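Local coordinates for putative lipoprotein YcdA (Bacillus subtilis subsp. subtilis str. 168, PDB 4R4G) that is of unknown function but is probably a membrane-anchored lipoprotein, built from an Ig-like domain joined by a kinked helix to a helix-rich C-terminal domain, at residues S12-L26 with L39-G51. Residues are numbered along the deposited sequence; the frame is centred on the assembly and turned at random.
Sequences SDIAQVKIKDVSYTL and LVLKVNVAVKNTG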
ATOM      1  N   SER A  12      41.248   0.956  -0.203  1.00 87.99           N
ATOM      2  CA  SER A  12      42.386   1.815  -0.411  1.00 88.29           C
ATOM      3  C   SER A  12      43.270   1.580   0.808  1.00 98.78           C
ATOM      4  O   SER A  12      42.886   0.811   1.700  1.00101.15           O
ATOM      5  CB  SER A  12      41.967   3.271  -0.580  1.00 87.42           C
ATOM      6  OG  SER A  12      41.553   3.842   0.648  1.00 93.66           O
ATOM      7  N   ASP A  13      44.433   2.217   0.859  1.00 97.40           N
ATOM      8  CA  ASP A  13      45.348   2.050   1.982  1.00101.04           C
ATOM      9  C   ASP A  13      44.787   2.675   3.283  1.00103.97           C
ATOM     10  O   ASP A  13      45.230   2.286   4.372  1.00107.19           O
ATOM     11  CB  ASP A  13      46.750   2.633   1.642  1.00103.73           C
ATOM     12  CG  ASP A  13      46.805   4.066   1.100  1.00118.01           C
ATOM     13  OD1 ASP A  13      45.816   4.502   0.432  1.00117.52           O
ATOM     14  OD2 ASP A  13      47.856   4.727   1.279  1.00124.57           O
ATOM     15  N   ILE A  14      43.793   3.599   3.171  1.00 95.33           N
ATOM     16  CA  ILE A  14      43.250   4.293   4.340  1.00 93.81           C
ATOM     17  C   ILE A  14      41.857   3.792   4.780  1.00 94.44           C
ATOM     18  O   ILE A  14      41.538   3.945   5.958  1.00 96.60           O
ATOM     19  CB  ILE A  14      43.284   5.836   4.200  1.00 94.18           C
ATOM     20  CG1 ILE A  14      42.220   6.383   3.267  1.00 91.32           C
ATOM     21  CG2 ILE A  14      44.693   6.362   3.864  1.00 93.21           C
ATOM     22  CD1 ILE A  14      41.958   7.768   3.573  1.00 95.68           C
ATOM     23  N   ALA A  15      41.052   3.175   3.889  1.00 86.12           N
ATOM     24  CA  ALA A  15      39.740   2.638   4.280  1.00 84.72           C
ATOM     25  C   ALA A  15      39.334   1.421   3.448  1.00 86.83           C
ATOM     26  O   ALA A  15      39.807   1.258   2.324  1.00 84.87           O
ATOM     27  CB  ALA A  15      38.669   3.711   4.173  1.00 82.89           C
ATOM     28  N   GLN A  16      38.466   0.560   4.014  1.00 84.45           N
ATOM     29  CA  GLN A  16      37.930  -0.616   3.333  1.00 84.82           C
ATOM     30  C   GLN A  16      36.409  -0.548   3.353  1.00 86.82           C
ATOM     31  O   GLN A  16      35.807  -0.446   4.427  1.00 88.45           O
ATOM     32  CB  GLN A  16      38.436  -1.939   3.943  1.00 90.24           C
ATOM     33  CG  GLN A  16      37.914  -3.183   3.196  1.00110.96           C
ATOM     34  CD  GLN A  16      37.966  -4.470   3.982  1.00135.54           C
ATOM     35  OE1 GLN A  16      38.677  -5.417   3.613  1.00135.82           O
ATOM     36  NE2 GLN A  16      37.178  -4.556   5.050  1.00123.29           N
ATOM     37  N   VAL A  17      35.786  -0.602   2.167  1.00 79.25           N
ATOM     38  CA  VAL A  17      34.335  -0.518   2.072  1.00 77.09           C
ATOM     39  C   VAL A  17      33.782  -1.844   1.583  1.00 82.85           C
ATOM     40  O   VAL A  17      34.289  -2.419   0.622  1.00 83.83           O
ATOM     41  CB  VAL A  17      33.888   0.667   1.178  1.00 76.68           C
ATOM     42  CG1 VAL A  17      32.374   0.839   1.184  1.00 74.40           C
ATOM     43  CG2 VAL A  17      34.568   1.956   1.609  1.00 75.54           C
ATOM     44  N   LYS A  18      32.744  -2.320   2.262  1.00 79.51           N
ATOM     45  CA  LYS A  18      32.048  -3.549   1.933  1.00 80.41           C
ATOM     46  C   LYS A  18      30.591  -3.228   1.745  1.00 81.20           C
ATOM     47  O   LYS A  18      30.004  -2.573   2.606  1.00 80.97           O
ATOM     48  CB  LYS A  18      32.220  -4.611   3.047  1.00 87.73           C
ATOM     49  CG  LYS A  18      33.643  -4.744   3.618  1.00114.00           C
ATOM     50  CD  LYS A  18      33.798  -5.950   4.553  1.00129.56           C
ATOM     51  CE  LYS A  18      34.169  -5.548   5.959  1.00140.19           C
ATOM     52  NZ  LYS A  18      35.152  -6.488   6.559  1.00152.02           N
ATOM     53  N   ILE A  19      29.999  -3.674   0.637  1.00 75.22           N
ATOM     54  CA  ILE A  19      28.580  -3.488   0.404  1.00 73.52           C
ATOM     55  C   ILE A  19      27.871  -4.748   0.895  1.00 84.37           C
ATOM     56  O   ILE A  19      27.935  -5.797   0.242  1.00 86.96           O
ATOM     57  CB  ILE A  19      28.264  -3.167  -1.065  1.00 73.38           C
ATOM     58  CG1 ILE A  19      29.000  -1.908  -1.513  1.00 71.18           C
ATOM     59  CG2 ILE A  19      26.761  -3.060  -1.251  1.00 71.02           C
ATOM     60  CD1 ILE A  19      28.742  -1.536  -2.860  1.00 77.45           C
ATOM     61  N   LYS A  20      27.222  -4.650   2.056  1.00 82.38           N
ATOM     62  CA  LYS A  20      26.563  -5.776   2.701  1.00 84.39           C
ATOM     63  C   LYS A  20      25.222  -6.129   2.046  1.00 89.16           C
ATOM     64  O   LYS A  20      24.922  -7.318   1.947  1.00 92.93           O
ATOM     65  CB  LYS A  20      26.406  -5.533   4.212  1.00 87.47           C
ATOM     66  CG  LYS A  20      27.749  -5.345   4.922  1.00 96.49           C
ATOM     67  CD  LYS A  20      27.717  -5.817   6.378  1.00116.32           C
ATOM     68  CE  LYS A  20      29.115  -6.101   6.904  1.00129.39           C
ATOM     69  NZ  LYS A  20      29.139  -6.406   8.360  1.00138.48           N
ATOM     70  N   ASP A  21      24.420  -5.142   1.588  1.00 82.32           N
ATOM     71  CA  ASP A  21      23.109  -5.414   0.958  1.00 80.14           C
ATOM     72  C   ASP A  21      22.677  -4.289  -0.008  1.00 77.91           C
ATOM     73  O   ASP A  21      23.102  -3.148   0.173  1.00 76.60           O
ATOM     74  CB  ASP A  21      22.036  -5.605   2.048  1.00 83.56           C
ATOM     75  CG  ASP A  21      20.721  -6.155   1.538  1.00104.78           C
ATOM     76  OD1 ASP A  21      20.672  -7.358   1.209  1.00109.52           O
ATOM     77  OD2 ASP A  21      19.744  -5.370   1.438  1.00112.63           O
ATOM     78  N   VAL A  22      21.843  -4.609  -1.036  1.00 70.99           N
ATOM     79  CA  VAL A  22      21.307  -3.657  -2.026  1.00 67.22           C
ATOM     80  C   VAL A  22      19.850  -4.018  -2.318  1.00 74.66           C
ATOM     81  O   VAL A  22      19.562  -5.107  -2.827  1.00 77.27           O
ATOM     82  CB  VAL A  22      22.128  -3.555  -3.346  1.00 69.17           C
ATOM     83  CG1 VAL A  22      21.448  -2.638  -4.353  1.00 66.34           C
ATOM     84  CG2 VAL A  22      23.554  -3.070  -3.093  1.00 69.23           C
ATOM     85  N   SER A  23      18.933  -3.094  -2.032  1.00 69.73           N
ATOM     86  CA  SER A  23      17.522  -3.328  -2.285  1.00 68.92           C
ATOM     87  C   SER A  23      16.817  -2.062  -2.707  1.00 71.30           C
ATOM     88  O   SER A  23      17.307  -0.960  -2.460  1.00 70.68           O
ATOM     89  CB  SER A  23      16.852  -3.892  -1.037  1.00 73.43           C
ATOM     90  OG  SER A  23      16.886  -2.966   0.033  1.00 82.79           O
ATOM     91  N   TYR A  24      15.667  -2.229  -3.359  1.00 67.63           N
ATOM     92  CA  TYR A  24      14.775  -1.142  -3.746  1.00 65.22           C
ATOM     93  C   TYR A  24      13.789  -0.924  -2.620  1.00 68.26           C
ATOM     94  O   TYR A  24      13.309  -1.892  -1.990  1.00 68.97           O
ATOM     95  CB  TYR A  24      14.024  -1.459  -5.048  1.00 65.60           C
ATOM     96  CG  TYR A  24      14.883  -1.515  -6.287  1.00 67.69           C
ATOM     97  CD1 TYR A  24      15.447  -0.357  -6.822  1.00 68.27           C
ATOM     98  CD2 TYR A  24      15.053  -2.706  -6.986  1.00 70.40           C
ATOM     99  CE1 TYR A  24      16.199  -0.394  -7.996  1.00 69.05           C
ATOM    100  CE2 TYR A  24      15.804  -2.755  -8.163  1.00 72.12           C
ATOM    101  CZ  TYR A  24      16.381  -1.596  -8.660  1.00 75.29           C
ATOM    102  OH  TYR A  24      17.115  -1.630  -9.816  1.00 72.30           O
ATOM    103  N   THR A  25      13.511   0.343  -2.334  1.00 62.37           N
ATOM    104  CA  THR A  25      12.551   0.708  -1.299  1.00 61.95           C
ATOM    105  C   THR A  25      11.641   1.801  -1.848  1.00 65.03           C
ATOM    106  O   THR A  25      11.930   2.428  -2.882  1.00 61.82           O
ATOM    107  CB  THR A  25      13.239   1.142   0.027  1.00 69.37           C
ATOM    108  OG1 THR A  25      14.052   2.309  -0.177  1.00 68.75           O
ATOM    109  CG2 THR A  25      14.047   0.024   0.698  1.00 65.91           C
ATOM    110  N   LEU A  26      10.515   1.989  -1.174  1.00 63.65           N
ATOM    111  CA  LEU A  26       9.605   3.052  -1.530  1.00 63.40           C
ATOM    112  C   LEU A  26      10.083   4.252  -0.781  1.00 68.76           C
ATOM    113  O   LEU A  26      10.520   4.078   0.363  1.00 70.14           O
ATOM    114  CB  LEU A  26       8.153   2.719  -1.139  1.00 63.65           C
ATOM    115  CG  LEU A  26       7.363   1.751  -2.003  1.00 68.29           C
ATOM    116  CD1 LEU A  26       6.072   1.448  -1.330  1.00 69.48           C
ATOM    117  CD2 LEU A  26       7.074   2.326  -3.387  1.00 67.73           C
ATOM    118  N   LEU A  39      12.137   4.955  -7.261  1.00 70.67           N
ATOM    119  CA  LEU A  39      12.342   4.167  -6.057  1.00 68.04           C
ATOM    120  C   LEU A  39      13.517   4.745  -5.301  1.00 69.05           C
ATOM    121  O   LEU A  39      14.134   5.725  -5.744  1.00 68.81           O
ATOM    122  CB  LEU A  39      12.583   2.685  -6.399  1.00 68.26           C
ATOM    123  CG  LEU A  39      11.425   1.926  -7.051  1.00 73.76           C
ATOM    124  CD1 LEU A  39      11.839   0.511  -7.386  1.00 74.41           C
ATOM    125  CD2 LEU A  39      10.184   1.888  -6.131  1.00 76.03           C
ATOM    126  N   VAL A  40      13.828   4.155  -4.160  1.00 62.75           N
ATOM    127  CA  VAL A  40      14.957   4.581  -3.356  1.00 61.04           C
ATOM    128  C   VAL A  40      15.850   3.371  -3.227  1.00 65.71           C
ATOM    129  O   VAL A  40      15.369   2.316  -2.811  1.00 67.72           O
ATOM    130  CB  VAL A  40      14.512   5.190  -1.996  1.00 63.84           C
ATOM    131  CG1 VAL A  40      15.695   5.375  -1.043  1.00 64.05           C
ATOM    132  CG2 VAL A  40      13.788   6.514  -2.215  1.00 62.86           C
ATOM    133  N   LEU A  41      17.124   3.491  -3.637  1.00 60.30           N
ATOM    134  CA  LEU A  41      18.064   2.381  -3.545  1.00 59.44           C
ATOM    135  C   LEU A  41      18.686   2.393  -2.156  1.00 65.39           C
ATOM    136  O   LEU A  41      19.289   3.393  -1.758  1.00 64.31           O
ATOM    137  CB  LEU A  41      19.123   2.477  -4.655  1.00 58.60           C
ATOM    138  CG  LEU A  41      20.088   1.301  -4.808  1.00 62.92           C
ATOM    139  CD1 LEU A  41      19.444   0.158  -5.568  1.00 63.42           C
ATOM    140  CD2 LEU A  41      21.338   1.740  -5.507  1.00 61.11           C
ATOM    141  N   LYS A  42      18.467   1.303  -1.389  1.00 63.34           N
ATOM    142  CA  LYS A  42      18.993   1.146  -0.026  1.00 63.93           C
ATOM    143  C   LYS A  42      20.225   0.265  -0.112  1.00 68.36           C
ATOM    144  O   LYS A  42      20.123  -0.924  -0.434  1.00 70.45           O
ATOM    145  CB  LYS A  42      17.915   0.568   0.924  1.00 66.90           C
ATOM    146  CG  LYS A  42      18.300   0.470   2.400  1.00 72.03           C
ATOM    147  CD  LYS A  42      17.111   0.014   3.222  1.00 70.89           C
ATOM    148  CE  LYS A  42      17.482  -0.621   4.537  1.00 90.57           C
ATOM    149  NZ  LYS A  42      16.316  -0.680   5.467  1.00102.65           N
ATOM    150  N   VAL A  43      21.392   0.873   0.113  1.00 62.49           N
ATOM    151  CA  VAL A  43      22.703   0.221   0.064  1.00 61.47           C
ATOM    152  C   VAL A  43      23.262   0.171   1.498  1.00 66.59           C
ATOM    153  O   VAL A  43      23.560   1.220   2.065  1.00 66.23           O
ATOM    154  CB  VAL A  43      23.676   0.930  -0.928  1.00 61.90           C
ATOM    155  CG1 VAL A  43      24.954   0.126  -1.135  1.00 62.28           C
ATOM    156  CG2 VAL A  43      23.003   1.209  -2.268  1.00 60.13           C
ATOM    157  N   ASN A  44      23.339  -1.038   2.098  1.00 64.17           N
ATOM    158  CA  ASN A  44      23.908  -1.216   3.436  1.00 66.16           C
ATOM    159  C   ASN A  44      25.388  -1.418   3.246  1.00 70.77           C
ATOM    160  O   ASN A  44      25.784  -2.305   2.492  1.00 71.34           O
ATOM    161  CB  ASN A  44      23.265  -2.386   4.226  1.00 68.92           C
ATOM    162  CG  ASN A  44      23.762  -2.479   5.658  1.00 87.71           C
ATOM    163  OD1 ASN A  44      24.809  -3.070   5.965  1.00 81.15           O
ATOM    164  ND2 ASN A  44      23.053  -1.841   6.563  1.00 80.77           N
ATOM    165  N   VAL A  45      26.194  -0.547   3.851  1.00 67.19           N
ATOM    166  CA  VAL A  45      27.639  -0.570   3.716  1.00 68.02           C
ATOM    167  C   VAL A  45      28.281  -0.727   5.084  1.00 76.95           C
ATOM    168  O   VAL A  45      27.634  -0.494   6.105  1.00 77.85           O
ATOM    169  CB  VAL A  45      28.206   0.694   2.981  1.00 69.43           C
ATOM    170  CG1 VAL A  45      27.685   0.801   1.547  1.00 66.93           C
ATOM    171  CG2 VAL A  45      27.948   1.984   3.768  1.00 68.62           C
ATOM    172  N   ALA A  46      29.574  -1.079   5.076  1.00 76.16           N
ATOM    173  CA  ALA A  46      30.456  -1.203   6.225  1.00 79.50           C
ATOM    174  C   ALA A  46      31.765  -0.586   5.852  1.00 84.81           C
ATOM    175  O   ALA A  46      32.283  -0.879   4.772  1.00 83.80           O
ATOM    176  CB  ALA A  46      30.637  -2.658   6.599  1.00 83.49           C
ATOM    177  N   VAL A  47      32.270   0.331   6.688  1.00 83.95           N
ATOM    178  CA  VAL A  47      33.534   1.011   6.403  1.00 84.39           C
ATOM    179  C   VAL A  47      34.530   0.693   7.521  1.00 95.47           C
ATOM    180  O   VAL A  47      34.327   1.106   8.660  1.00 97.34           O
ATOM    181  CB  VAL A  47      33.380   2.547   6.164  1.00 84.79           C
ATOM    182  CG1 VAL A  47      34.695   3.170   5.680  1.00 83.45           C
ATOM    183  CG2 VAL A  47      32.268   2.839   5.164  1.00 81.50           C
ATOM    184  N   LYS A  48      35.592  -0.064   7.184  1.00 95.89           N
ATOM    185  CA  LYS A  48      36.689  -0.441   8.095  1.00100.29           C
ATOM    186  C   LYS A  48      37.855   0.532   7.916  1.00105.07           C
ATOM    187  O   LYS A  48      38.252   0.792   6.775  1.00102.33           O
ATOM    188  CB  LYS A  48      37.142  -1.898   7.823  1.00105.29           C
ATOM    189  CG  LYS A  48      38.146  -2.457   8.836  1.00126.64           C
ATOM    190  CD  LYS A  48      37.932  -3.951   9.143  1.00138.05           C
ATOM    191  CE  LYS A  48      38.942  -4.453  10.154  1.00146.05           C
ATOM    192  NZ  LYS A  48      38.589  -5.789  10.699  1.00152.43           N
ATOM    193  N   ASN A  49      38.386   1.093   9.020  1.00105.35           N
ATOM    194  CA  ASN A  49      39.533   2.007   8.940  1.00105.54           C
ATOM    195  C   ASN A  49      40.795   1.152   8.823  1.00115.10           C
ATOM    196  O   ASN A  49      41.220   0.565   9.819  1.00119.16           O
ATOM    197  CB  ASN A  49      39.584   2.969  10.151  1.00105.04           C
ATOM    198  CG  ASN A  49      40.726   3.981  10.176  1.00117.57           C
ATOM    199  OD1 ASN A  49      41.631   4.001   9.329  1.00108.10           O
ATOM    200  ND2 ASN A  49      40.715   4.850  11.175  1.00108.92           N
ATOM    201  N   THR A  50      41.370   1.039   7.603  1.00111.01           N
ATOM    202  CA  THR A  50      42.577   0.229   7.380  1.00113.30           C
ATOM    203  C   THR A  50      43.862   1.029   7.671  1.00119.62           C
ATOM    204  O   THR A  50      44.950   0.447   7.680  1.00121.68           O
ATOM    205  CB  THR A  50      42.617  -0.390   5.965  1.00115.32           C
ATOM    206  OG1 THR A  50      42.443   0.613   4.970  1.00110.44           O
ATOM    207  CG2 THR A  50      41.620  -1.520   5.787  1.00112.42           C
ATOM    208  N   GLY A  51      43.718   2.333   7.923  1.00115.62           N
ATOM    209  CA  GLY A  51      44.830   3.234   8.214  1.00116.26           C
ATOM    210  C   GLY A  51      45.273   3.250   9.667  1.00125.12           C
ATOM    211  O   GLY A  51      44.985   2.322  10.438  1.00127.35           O
TER
HETATM  212  O   HOH W   1      19.257  -2.625   1.975  1.00 65.30           O
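Val22 and Leu41 mark the tightly packed face of this antiparallel pair: a chi1 of 175° sets Val22 CG1 opposite the backbone N and carries it to Leu41 CD1, 3.6 Å off. On one side Ile19 CG2 lies 3.7 Å from Val43 CG1; on the other, Leu39 CD1 sits 3.8 Å from Tyr24 CD1, the two side chains crossing at about a right angle. Beyond the pair, this face is covered by strands 107-112 and 125-130, and the Tyr24 hydroxyl is held by Gly105 and Gly131.

The two strands are central in a four-stranded sheet of the N-terminal domain, which has an Ig-like beta-sandwich fold, and that apolar face looks into the sandwich. A classic beta bulge interrupts the pairing, with Lys20 N (2.8 Å) and Asp21 N (3.3 Å) both donating to Asn44 O from the same face of its plane.

The reverse face, with Gln16, Lys18, Asp21, Ser23 and Lys42, is mostly polar and more open, though Ala46 and Val40 are buried in it. Here Lys20 CB lies 3.4 Å from Asn44 OD1, the two side chains crossing obliquely; Asn44 ND2 bonds Asn97, and the Lys20 amine pairs with Glu95. One water links Asp21 OD2, Ser23 OG and Lys42 O. Further along, Thr25 grips Val40 O twice, through N and through OG1 (2.9 Å), the hydroxyl coming from above the carbonyl plane; Thr25 CG2 rests against Lys42 CB at 3.9 Å. A valine here would probably leave Val40 O with just the backbone half of that grip. At the other end, past Gln16 and Lys48, the pairing frays into weak bonds from Thr50 N and Gly51 N to Ile14 O.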